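Local coordinates for glutathione s-transferase III (Zea mays, PDB 1AW9), which is a homodimeric phi-class glutathione transferase, a leading enzyme in the detoxification of maize herbicides, that probably conjugates glutathione to hydrophobic electrophiles, at the interface of chains A and B. Numbering follows the deposited sequence. Chains: chain A/B, Glutathione s-transferase III.

Contact 1: the interface of chains A and B. Residues chain A 66, 68-69, 103; chain B 96-97, 100, 104.
B:Glu100 projects from its helix into the angle between A:Glu66 and A:Arg68, and its aliphatic part and its carboxylate meet different neighbours. The CB methylene packs against CG of A:Glu66 at 3.6 Å, while farther out OE1 lies 3.5 Å from CB of A:Arg68, the two side chains running at about a right angle. The arginine continues extended from CG to NE (chi2 179°), which carries its guanidinium past the carboxylate towards B:His104. A water joins the two chains here: it sits 3.0 Å from the backbone N of A:Arg68 and 2.5 Å from OE1 of B:Glu100, with NH1 of the same arginine as a longer third partner. The imidazole of B:His104 donates from NE2 to OE1 of B:Glu100 over 2.7 Å, a strongly bent bond (115° at H) that reaches the syn side of the carboxylate from 33° out of its plane. With an alanine at B:Glu100, the water is likely to lose its partner on chain B, and the imidazole the bond that fixes its rotation. OG of A:Ser103 approaches the ring's edge, 3.2 Å from CE1 of B:His104. OE1 of A:Glu66 comes close to CD2 of the same ring. Near but not in contact, the guanidinium of A:Arg68 could offset part of the negative charge of B:Glu100. Farther along, the methyl of A:Ala69 abuts the backbone of B:Glu96 and CA of B:Val97, the latter at 3.7 Å. Within the fold, A:Glu66, a likely glutathione-binding residue, directly precedes helix 67-77 of the N-terminal thioredoxin-like domain, which rests on helix 92-122 of the partner; A:Ser103 comes from the equivalent long helix of its own chain.

Contact 2: the interface of chains A and B. Residues chain A 101, 105, 142, 145; chain B 51, 53, 66.
This patch belongs to the two-fold homodimer interface and is of the lock-and-key kind familiar from glutathione transferases: an aromatic residue on a loop of one subunit is inserted between helices of the other, fastening the N-terminal domain of chain B to the helical domain of chain A. The key is B:Phe51, which hides 68 Å² against its partner. CZ at the end of its ring touches CG1 of A:Val101 at 3.6 Å and CG1 of A:Val145 at 3.7 Å, so the phenyl reaches between helices 92-122 and 129-152. One face of the phenyl stacks on the imidazole of A:His105, with centroids 4.4 Å apart and planes inclined by 18°; the overlap is offset towards the rims. CG2 of A:Val145 covers the opposite face, and the ring is thus sandwiched between a flat group and a branched one. CG of A:His105 lies beside its backbone N (chi1 -68°), which directs the imidazole away from its helix, over the phenyl and on towards the likely glutathione-binding residues B:Gln53 and B:Glu66. The carboxylate of B:Glu66 stands at the imidazole's edge, steeply turned to it, with OE2 3.4 Å from CE1, and could favour a positive charge on the histidine. From A:His105, NE2 donates to the amide oxygen OE1 of the poorly ordered B:Gln53 at 3.2 Å, meeting a lone pair in the carbonyl plane at 118° to the C=O.

Contact 1: the interface of chains A and B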
# COMPACT_ATOMS: atom_id res chain seq x y z
N GLU A 66 -19.20 -17.76 -9.75
CA GLU A 66 -17.85 -18.17 -9.30
C GLU A 66 -17.44 -19.09 -10.46
O GLU A 66 -17.92 -20.20 -10.58
CB GLU A 66 -17.84 -18.97 -7.98
CG GLU A 66 -18.21 -18.19 -6.72
CD GLU A 66 -17.35 -16.95 -6.55
OE1 GLU A 66 -16.16 -17.06 -6.14
OE2 GLU A 66 -17.89 -15.85 -6.85
N ARG A 68 -15.03 -21.01 -11.16
CA ARG A 68 -14.58 -22.35 -10.81
C ARG A 68 -15.73 -23.22 -10.28
O ARG A 68 -15.68 -24.43 -10.40
CB ARG A 68 -13.45 -22.30 -9.78
CG ARG A 68 -12.22 -21.60 -10.29
CD ARG A 68 -11.11 -21.53 -9.25
NE ARG A 68 -10.01 -20.75 -9.81
CZ ARG A 68 -10.04 -19.43 -9.95
NH1 ARG A 68 -11.10 -18.75 -9.51
NH2 ARG A 68 -9.15 -18.81 -10.71
N ALA A 69 -16.73 -22.61 -9.65
CA ALA A 69 -17.86 -23.40 -9.17
C ALA A 69 -18.64 -23.82 -10.41
O ALA A 69 -19.12 -24.95 -10.51
CB ALA A 69 -18.74 -22.56 -8.27
N SER A 103 -6.11 -21.79 -7.96
CA SER A 103 -6.97 -20.84 -7.31
C SER A 103 -6.22 -19.93 -6.36
O SER A 103 -6.47 -18.72 -6.34
CB SER A 103 -8.01 -21.63 -6.52
OG SER A 103 -9.18 -20.90 -6.30
N GLU B 96 -21.38 -26.25 -4.80
CA GLU B 96 -20.17 -25.81 -5.50
C GLU B 96 -19.99 -24.28 -5.42
O GLU B 96 -18.87 -23.78 -5.26
CB GLU B 96 -20.18 -26.27 -6.96
CG GLU B 96 -20.30 -27.77 -7.16
CD GLU B 96 -19.11 -28.57 -6.69
OE1 GLU B 96 -18.07 -28.00 -6.26
OE2 GLU B 96 -19.22 -29.80 -6.73
N VAL B 97 -21.10 -23.54 -5.54
CA VAL B 97 -21.06 -22.10 -5.45
C VAL B 97 -20.60 -21.63 -4.08
O VAL B 97 -19.67 -20.85 -4.00
CB VAL B 97 -22.43 -21.52 -5.80
CG1 VAL B 97 -22.47 -20.06 -5.47
CG2 VAL B 97 -22.69 -21.71 -7.29
N GLU B 100 -16.77 -22.08 -3.26
CA GLU B 100 -15.98 -21.03 -3.86
C GLU B 100 -16.21 -19.67 -3.16
O GLU B 100 -15.27 -18.88 -2.98
CB GLU B 100 -16.32 -20.95 -5.32
CG GLU B 100 -15.59 -21.94 -6.09
CD GLU B 100 -14.09 -21.62 -6.10
OE1 GLU B 100 -13.70 -20.62 -6.76
OE2 GLU B 100 -13.31 -22.33 -5.44
N HIS B 104 -13.17 -17.41 -1.96
CA HIS B 104 -12.92 -16.10 -2.53
C HIS B 104 -13.51 -14.88 -1.88
O HIS B 104 -13.10 -13.77 -2.21
CB HIS B 104 -13.30 -16.10 -3.98
CG HIS B 104 -12.54 -17.11 -4.76
ND1 HIS B 104 -11.17 -17.22 -4.65
CD2 HIS B 104 -12.95 -18.14 -5.53
CE1 HIS B 104 -10.76 -18.29 -5.32
NE2 HIS B 104 -11.82 -18.87 -5.86
O HOH W 1 -14.25 -19.31 -8.85

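Contact 2: the interface of chains A and B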
# COMPACT_ATOMS: atom_id res chain seq x y z
N VAL A 101 -4.23 -25.16 -6.10
CA VAL A 101 -3.00 -24.43 -6.40
C VAL A 101 -3.29 -23.32 -7.42
O VAL A 101 -2.82 -22.19 -7.28
CB VAL A 101 -1.87 -25.38 -6.92
CG1 VAL A 101 -0.68 -24.57 -7.42
CG2 VAL A 101 -1.42 -26.28 -5.81
N HIS A 105 -2.53 -19.88 -5.97
CA HIS A 105 -1.18 -19.49 -6.30
C HIS A 105 -0.97 -18.94 -7.67
O HIS A 105 -0.18 -18.03 -7.85
CB HIS A 105 -0.23 -20.64 -6.11
CG HIS A 105 -0.09 -21.00 -4.70
ND1 HIS A 105 -0.86 -21.98 -4.11
CD2 HIS A 105 0.65 -20.44 -3.71
CE1 HIS A 105 -0.61 -22.00 -2.81
NE2 HIS A 105 0.30 -21.08 -2.55
N VAL A 142 6.10 -19.64 -8.21
CA VAL A 142 5.00 -20.57 -8.38
C VAL A 142 5.26 -21.45 -9.62
O VAL A 142 5.14 -22.68 -9.53
CB VAL A 142 3.62 -19.81 -8.49
CG1 VAL A 142 2.49 -20.73 -9.00
CG2 VAL A 142 3.24 -19.30 -7.14
N VAL A 145 7.67 -24.41 -9.32
CA VAL A 145 7.08 -25.60 -8.73
C VAL A 145 6.28 -26.37 -9.80
O VAL A 145 6.25 -27.59 -9.77
CB VAL A 145 6.21 -25.28 -7.49
CG1 VAL A 145 5.53 -26.57 -7.00
CG2 VAL A 145 7.09 -24.66 -6.37
N PHE B 51 5.39 -25.76 -1.91
CA PHE B 51 5.08 -24.33 -1.69
C PHE B 51 5.50 -23.93 -0.30
O PHE B 51 5.51 -22.75 0.03
CB PHE B 51 3.61 -24.00 -1.92
CG PHE B 51 3.22 -24.11 -3.35
CD1 PHE B 51 3.53 -23.10 -4.24
CD2 PHE B 51 2.62 -25.26 -3.83
CE1 PHE B 51 3.28 -23.24 -5.58
CE2 PHE B 51 2.36 -25.40 -5.18
CZ PHE B 51 2.69 -24.39 -6.06
N GLN B 53 4.03 -24.38 2.62
CA GLN B 53 2.96 -23.90 3.48
C GLN B 53 2.29 -25.07 4.20
O GLN B 53 2.28 -26.22 3.74
CB GLN B 53 1.90 -23.12 2.69
CG GLN B 53 2.28 -21.68 2.42
CD GLN B 53 1.91 -21.24 1.00
OE1 GLN B 53 0.76 -21.39 0.58
NE2 GLN B 53 2.89 -20.72 0.26
N GLU B 66 -2.96 -27.75 0.68
CA GLU B 66 -4.06 -26.81 0.33
C GLU B 66 -5.19 -27.37 1.20
O GLU B 66 -5.76 -28.41 0.89
CB GLU B 66 -4.47 -26.84 -1.15
CG GLU B 66 -3.45 -26.29 -2.14
CD GLU B 66 -3.01 -24.88 -1.79
OE1 GLU B 66 -3.79 -23.90 -2.03
OE2 GLU B 66 -1.89 -24.76 -1.25

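About 18 Å separates the C-alpha centres of contact 1 and contact 2, both of which belong to the same two-fold dimer interface. Helix 92-122 runs through both: in contact 1 the helices of both chains take part, and in contact 2 that of chain A does. Glu66 also recurs, from chain A in contact 1 and from chain B in contact 2; since the two-fold repeats each contact with the chains exchanged, each Glu66 lies beside both His104 and His105 of the other subunit. Since this glutamate and Gln53 probably bind glutathione, dimerisation is likely to support the architecture of both active sites.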